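Local coordinates for protein putative esterase PA1618 (Pseudomonas aeruginosa, PDB 4QD8) that probably hydrolyses acyl-CoA thioesters as a hotdog-fold thioesterase of the PaaI family, and binds phenacyl-CoA, at residues P8-L13 / E30-E35. Residues are numbered along the deposited sequence; the frame is centred on the assembly and turned at random.
Sequences PDLEQL and EAFDDE
Pro-8 lies over one face of the Phe-32 ring in a CH-pi contact, its CB 3.7 Å from the ring centroid and 14° off the ring normal. Its CG and CD share the same face, Pro-8 CG sitting 3.6 Å from Phe-32 CD1. Proline suits the place because its closed ring presents a broad row of C-H groups to the aromatic surface. A chi1 of 71° puts Phe-32 CG between its backbone N and carbonyl carbon, where it meets Pro-8 CB and CG. Pro-8 O sits above the CE2-CZ rim of the same face, 3.3 Å from Phe-32 CE2.

Leu-10 supplies the rest of the apolar contact, and its two methyls divide the work. Leu-10 CD2 comes to the ring edge, near its plane, 4.1 Å from Phe-32 CD2, whereas Leu-10 CD1 packs on the strand backbone, 3.3 Å from Glu-30 O. A branched leucine can thus meet an aromatic rim and a peptide at once.

In the hotdog fold an antiparallel sheet wraps a long helix, here 56-72; this contact sets the short N-terminal helix 10-15 against strand 28-32, at the sheet's edge. That strand pairs with strand 36-42, and Glu-30 and Ala-31 both oppose Thr-38 in a classic beta bulge.

The polar side chains bond within their own segment or to nearby residues. Asp-9 is the N-cap of helix 10-15: its OD1, met nearly along the C-O axis, accepts from Gln-12 N at 3.0 Å. Its short side chain lets the carboxylate fold back to this N-H, where its charge is probably also favourable. After the strand, Asp-33 OD1 accepts from Glu-35 N, 40° out of the carboxylate plane, forming an Asx turn; Ser-36 OG also bonds to this oxygen. Glu-30 OE1 forms a salt bridge with Arg-28 and a hydrogen bond with Ser-40 OG.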
loop_
_atom_site.group_PDB
_atom_site.type_symbol
_atom_site.label_atom_id
_atom_site.label_comp_id
_atom_site.label_asym_id
_atom_site.label_seq_id
_atom_site.Cartn_x
_atom_site.Cartn_y
_atom_site.Cartn_z
ATOM N N PRO A 8 -5.030 -18.313 -22.239
ATOM C CA PRO A 8 -4.266 -19.034 -21.213
ATOM C C PRO A 8 -4.204 -20.527 -21.514
ATOM O O PRO A 8 -5.209 -21.128 -21.878
ATOM C CB PRO A 8 -5.075 -18.793 -19.932
ATOM C CG PRO A 8 -5.899 -17.544 -20.217
ATOM C CD PRO A 8 -6.223 -17.647 -21.686
ATOM N N ASP A 9 -3.016 -21.099 -21.377
ATOM C CA ASP A 9 -2.854 -22.540 -21.460
ATOM C C ASP A 9 -2.142 -22.987 -20.182
ATOM O O ASP A 9 -0.961 -22.695 -19.984
ATOM C CB ASP A 9 -2.058 -22.923 -22.702
ATOM C CG ASP A 9 -1.789 -24.406 -22.774
ATOM O OD1 ASP A 9 -0.786 -24.850 -22.173
ATOM O OD2 ASP A 9 -2.595 -25.133 -23.405
ATOM N N LEU A 10 -2.888 -23.671 -19.323
ATOM C CA LEU A 10 -2.443 -23.957 -17.958
ATOM C C LEU A 10 -1.159 -24.780 -17.930
ATOM O O LEU A 10 -0.306 -24.577 -17.067
ATOM C CB LEU A 10 -3.566 -24.637 -17.172
ATOM C CG LEU A 10 -4.861 -23.835 -17.022
ATOM C CD1 LEU A 10 -5.964 -24.637 -16.370
ATOM C CD2 LEU A 10 -4.636 -22.560 -16.235
ATOM N N GLU A 11 -0.996 -25.687 -18.891
ATOM C CA GLU A 11 0.207 -26.509 -18.934
ATOM C C GLU A 11 1.453 -25.664 -19.150
ATOM O O GLU A 11 2.462 -25.853 -18.473
ATOM C CB GLU A 11 0.115 -27.572 -20.039
ATOM C CG GLU A 11 1.128 -28.697 -19.872
ATOM C CD GLU A 11 0.696 -29.686 -18.810
ATOM O OE1 GLU A 11 1.548 -30.437 -18.290
ATOM O OE2 GLU A 11 -0.506 -29.720 -18.497
ATOM N N GLN A 12 1.374 -24.732 -20.098
ATOM C CA GLN A 12 2.491 -23.851 -20.406
ATOM C C GLN A 12 2.783 -22.944 -19.221
ATOM O O GLN A 12 3.949 -22.712 -18.871
ATOM C CB GLN A 12 2.169 -22.984 -21.630
ATOM C CG GLN A 12 2.076 -23.717 -22.957
ATOM C CD GLN A 12 1.562 -22.812 -24.068
ATOM O OE1 GLN A 12 0.628 -22.035 -23.866
ATOM N NE2 GLN A 12 2.180 -22.899 -25.241
ATOM N N LEU A 13 1.727 -22.417 -18.610
ATOM C CA LEU A 13 1.903 -21.532 -17.458
ATOM C C LEU A 13 2.649 -22.286 -16.364
ATOM O O LEU A 13 3.636 -21.792 -15.807
ATOM C CB LEU A 13 0.562 -21.003 -16.932
ATOM C CG LEU A 13 -0.316 -20.220 -17.924
ATOM C CD1 LEU A 13 -1.541 -19.672 -17.223
ATOM C CD2 LEU A 13 0.468 -19.102 -18.560
ATOM N N GLU A 30 -4.532 -23.126 -12.085
ATOM C CA GLU A 30 -5.618 -24.098 -11.968
ATOM C C GLU A 30 -6.765 -23.886 -12.928
ATOM O O GLU A 30 -7.405 -24.842 -13.373
ATOM C CB GLU A 30 -6.234 -24.005 -10.578
ATOM C CG GLU A 30 -5.245 -23.956 -9.460
ATOM C CD GLU A 30 -5.789 -24.602 -8.228
ATOM O OE1 GLU A 30 -5.126 -25.535 -7.723
ATOM O OE2 GLU A 30 -6.879 -24.174 -7.774
ATOM N N ALA A 31 -7.075 -22.624 -13.190
ATOM C CA ALA A 31 -8.308 -22.282 -13.879
ATOM C C ALA A 31 -8.221 -20.901 -14.486
ATOM O O ALA A 31 -7.424 -20.064 -14.056
ATOM C CB ALA A 31 -9.477 -22.343 -12.913
ATOM N N PHE A 32 -9.045 -20.668 -15.498
ATOM C CA PHE A 32 -9.222 -19.331 -16.034
ATOM C C PHE A 32 -10.603 -19.195 -16.654
ATOM O O PHE A 32 -11.265 -20.191 -16.950
ATOM C CB PHE A 32 -8.129 -18.994 -17.049
ATOM C CG PHE A 32 -8.241 -19.742 -18.352
ATOM C CD1 PHE A 32 -8.981 -19.220 -19.408
ATOM C CD2 PHE A 32 -7.587 -20.956 -18.524
ATOM C CE1 PHE A 32 -9.080 -19.904 -20.612
ATOM C CE2 PHE A 32 -7.676 -21.649 -19.727
ATOM C CZ PHE A 32 -8.428 -21.120 -20.773
ATOM N N ASP A 33 -11.052 -17.958 -16.817
ATOM C CA ASP A 33 -12.214 -17.690 -17.660
ATOM C C ASP A 33 -11.997 -16.379 -18.397
ATOM O O ASP A 33 -10.867 -15.901 -18.475
ATOM C CB ASP A 33 -13.540 -17.736 -16.878
ATOM C CG ASP A 33 -13.596 -16.751 -15.720
ATOM O OD1 ASP A 33 -12.841 -15.760 -15.711
ATOM O OD2 ASP A 33 -14.422 -16.965 -14.807
ATOM N N ASP A 34 -13.060 -15.789 -18.937
ATOM C CA ASP A 34 -12.903 -14.580 -19.745
ATOM C C ASP A 34 -12.429 -13.369 -18.957
ATOM O O ASP A 34 -12.008 -12.375 -19.549
ATOM C CB ASP A 34 -14.222 -14.211 -20.420
ATOM C CG ASP A 34 -14.563 -15.129 -21.564
ATOM O OD1 ASP A 34 -13.714 -15.978 -21.923
ATOM O OD2 ASP A 34 -15.677 -14.982 -22.110
ATOM N N GLU A 35 -12.505 -13.445 -17.630
ATOM C CA GLU A 35 -12.241 -12.279 -16.792
ATOM C C GLU A 35 -11.256 -12.548 -15.672
ATOM O O GLU A 35 -10.960 -11.648 -14.899
ATOM C CB GLU A 35 -13.517 -11.816 -16.102
ATOM C CG GLU A 35 -14.688 -11.510 -16.984
ATOM C CD GLU A 35 -15.931 -11.303 -16.152
ATOM O OE1 GLU A 35 -15.878 -11.620 -14.942
ATOM O OE2 GLU A 35 -16.953 -10.829 -16.695
#